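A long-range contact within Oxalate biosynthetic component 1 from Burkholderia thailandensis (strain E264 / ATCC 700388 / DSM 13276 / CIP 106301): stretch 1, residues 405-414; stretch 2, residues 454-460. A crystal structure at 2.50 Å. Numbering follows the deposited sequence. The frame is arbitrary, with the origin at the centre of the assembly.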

# COMPACT_ATOMS: atom_id res chain seq x y z
N THR A 405 30.57 12.72 -24.89
CA THR A 405 30.30 11.35 -24.49
C THR A 405 28.80 11.06 -24.46
O THR A 405 28.37 9.97 -24.82
CB THR A 405 30.92 11.03 -23.11
OG1 THR A 405 32.32 11.32 -23.14
CG2 THR A 405 30.72 9.57 -22.76
N ARG A 406 28.01 12.05 -24.05
CA ARG A 406 26.56 11.88 -24.04
C ARG A 406 26.03 11.67 -25.45
O ARG A 406 25.20 10.80 -25.69
CB ARG A 406 25.85 13.08 -23.40
CG ARG A 406 24.33 12.92 -23.42
CD ARG A 406 23.59 14.22 -23.16
NE ARG A 406 24.04 15.31 -24.02
CZ ARG A 406 23.72 15.43 -25.30
NH1 ARG A 406 22.95 14.53 -25.89
NH2 ARG A 406 24.18 16.46 -26.00
N LYS A 407 26.51 12.50 -26.38
CA LYS A 407 26.10 12.41 -27.77
C LYS A 407 26.51 11.07 -28.37
O LYS A 407 25.77 10.48 -29.16
CB LYS A 407 26.69 13.56 -28.58
CG LYS A 407 26.02 14.90 -28.31
CD LYS A 407 26.72 16.04 -29.04
CE LYS A 407 26.01 17.37 -28.80
NZ LYS A 407 26.74 18.52 -29.41
N ALA A 408 27.69 10.59 -27.98
CA ALA A 408 28.16 9.28 -28.41
C ALA A 408 27.24 8.19 -27.90
O ALA A 408 26.74 7.37 -28.68
CB ALA A 408 29.59 9.05 -27.94
N ILE A 409 27.00 8.19 -26.59
CA ILE A 409 26.12 7.21 -25.94
C ILE A 409 24.73 7.17 -26.56
O ILE A 409 24.16 6.09 -26.78
CB ILE A 409 26.00 7.50 -24.43
CG1 ILE A 409 27.31 7.19 -23.71
CG2 ILE A 409 24.86 6.70 -23.81
CD1 ILE A 409 27.30 7.52 -22.23
N ALA A 410 24.18 8.35 -26.86
CA ALA A 410 22.85 8.46 -27.46
C ALA A 410 22.78 7.73 -28.80
O ALA A 410 21.73 7.20 -29.17
CB ALA A 410 22.46 9.92 -27.62
N LYS A 411 23.89 7.72 -29.53
CA LYS A 411 23.93 7.06 -30.83
C LYS A 411 23.93 5.54 -30.71
O LYS A 411 23.28 4.85 -31.49
CB LYS A 411 25.15 7.52 -31.63
CG LYS A 411 24.88 8.67 -32.58
CD LYS A 411 25.88 8.68 -33.72
CE LYS A 411 26.25 7.27 -34.15
NZ LYS A 411 26.81 7.22 -35.53
N LEU A 412 24.67 5.03 -29.73
CA LEU A 412 24.74 3.58 -29.52
C LEU A 412 23.38 3.04 -29.07
O LEU A 412 23.03 1.90 -29.37
CB LEU A 412 25.82 3.23 -28.50
CG LEU A 412 27.26 3.49 -28.92
CD1 LEU A 412 27.92 4.52 -28.02
CD2 LEU A 412 28.06 2.20 -28.93
N LEU A 413 22.63 3.87 -28.35
CA LEU A 413 21.29 3.50 -27.92
C LEU A 413 20.37 3.33 -29.12
O LEU A 413 19.51 2.45 -29.14
CB LEU A 413 20.73 4.54 -26.96
CG LEU A 413 21.43 4.65 -25.61
CD1 LEU A 413 20.80 5.73 -24.75
CD2 LEU A 413 21.40 3.31 -24.89
N GLN A 414 20.56 4.17 -30.13
CA GLN A 414 19.77 4.11 -31.35
C GLN A 414 20.11 2.88 -32.18
O GLN A 414 19.26 2.37 -32.92
CB GLN A 414 19.96 5.38 -32.18
CG GLN A 414 18.95 6.47 -31.88
CD GLN A 414 19.44 7.84 -32.28
OE1 GLN A 414 20.58 8.01 -32.70
NE2 GLN A 414 18.57 8.84 -32.17
N GLY A 454 15.02 10.54 -20.28
CA GLY A 454 14.54 10.01 -21.55
C GLY A 454 15.11 8.68 -22.01
O GLY A 454 14.92 7.66 -21.35
N PRO A 455 15.80 8.69 -23.16
CA PRO A 455 16.31 7.49 -23.85
C PRO A 455 17.36 6.71 -23.06
O PRO A 455 17.44 5.49 -23.19
CB PRO A 455 16.94 8.07 -25.13
CG PRO A 455 16.30 9.41 -25.30
CD PRO A 455 16.08 9.92 -23.92
N PHE A 456 18.14 7.41 -22.24
CA PHE A 456 19.25 6.79 -21.52
C PHE A 456 18.77 5.84 -20.41
O PHE A 456 19.59 5.14 -19.80
CB PHE A 456 20.15 7.87 -20.91
CG PHE A 456 20.72 8.82 -21.93
CD1 PHE A 456 21.94 8.56 -22.53
CD2 PHE A 456 20.03 9.96 -22.29
CE1 PHE A 456 22.47 9.42 -23.47
CE2 PHE A 456 20.56 10.83 -23.23
CZ PHE A 456 21.77 10.56 -23.82
N GLN A 457 17.47 5.80 -20.17
CA GLN A 457 16.91 4.96 -19.10
C GLN A 457 17.12 3.47 -19.37
O GLN A 457 16.92 2.64 -18.48
CB GLN A 457 15.42 5.26 -18.90
CG GLN A 457 15.17 6.49 -18.05
CD GLN A 457 13.75 6.57 -17.53
OE1 GLN A 457 12.87 5.83 -17.96
NE2 GLN A 457 13.52 7.48 -16.58
N ALA A 458 17.52 3.14 -20.59
CA ALA A 458 17.89 1.78 -20.92
C ALA A 458 19.21 1.41 -20.25
O ALA A 458 19.56 0.23 -20.14
CB ALA A 458 18.00 1.60 -22.43
N LEU A 459 19.94 2.42 -19.79
CA LEU A 459 21.23 2.22 -19.13
C LEU A 459 21.10 2.25 -17.61
O LEU A 459 22.05 1.97 -16.89
CB LEU A 459 22.23 3.28 -19.57
CG LEU A 459 22.41 3.51 -21.07
CD1 LEU A 459 23.39 4.65 -21.29
CD2 LEU A 459 22.90 2.23 -21.74
N LEU A 460 19.91 2.61 -17.14
CA LEU A 460 19.67 2.89 -15.73
C LEU A 460 20.10 1.75 -14.81
O LEU A 460 20.89 1.95 -13.89
CB LEU A 460 18.19 3.22 -15.52
CG LEU A 460 17.84 4.16 -14.37
CD1 LEU A 460 18.89 5.24 -14.21
CD2 LEU A 460 16.48 4.78 -14.62

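No hydrogen bond or salt bridge joins these two stretches; they are held by the fit of apolar side chains, which bury 303 Å² counting both sides. Residues 405-414 belong to a longer helix, and the side chains of Arg-406, Ile-409, Ala-410 and Leu-413, which recur at steps of three, one and three residues, fall on one flank of it. Against that flank lies the short, tightly turned segment of Pro-455 to Leu-459.

The segment's main bump is the ring of Phe-456. Its CA-to-CB bond points sideways, but chi1 in the m well carries the ring nearer the helix, into a hollow lined by Arg-406, Ile-409, Ala-410 and Leu-413. There Arg-406 CG lies 3.5 Å from Phe-456 CZ, and Ile-409 CG2 meets Phe-456 CE1 at 3.6 Å, at the ring edge. Alanine suits this hollow, its single methyl, Ala-410 CB, lying 3.9 Å from Phe-456 CZ where the two backbones, judged by CA atoms, come nearest, Ala-410 CA to Phe-456 CA being 7.1 Å. Arg-406 offers the aliphatic part of its chain to the ring, while its guanidinium group finds hydrogen bonds elsewhere in the structure.

Leu-413 is the answering bump. Its CA-to-CB bond points toward the segment, and its forked end touches three residues: Leu-413 CD1 sits 3.8 Å from Phe-456 CD1 and 3.7 Å from Pro-455 O, while Leu-413 CD2 packs 3.7 Å from Leu-459 CD2. A branched leucine can thus touch ring, backbone and a second leucine at once.

Leu-459, three residues beyond Phe-456, is brought to the same side by the turn, in which Leu-459 N donates to Phe-456 O at 2.7 Å. Leu-459 CD1, its other methyl, reaches Ile-409 CG2 at 3.6 Å. That beta-branch methyl of Ile-409 therefore touches both Phe-456 and Leu-459, linking the two bumps of the segment.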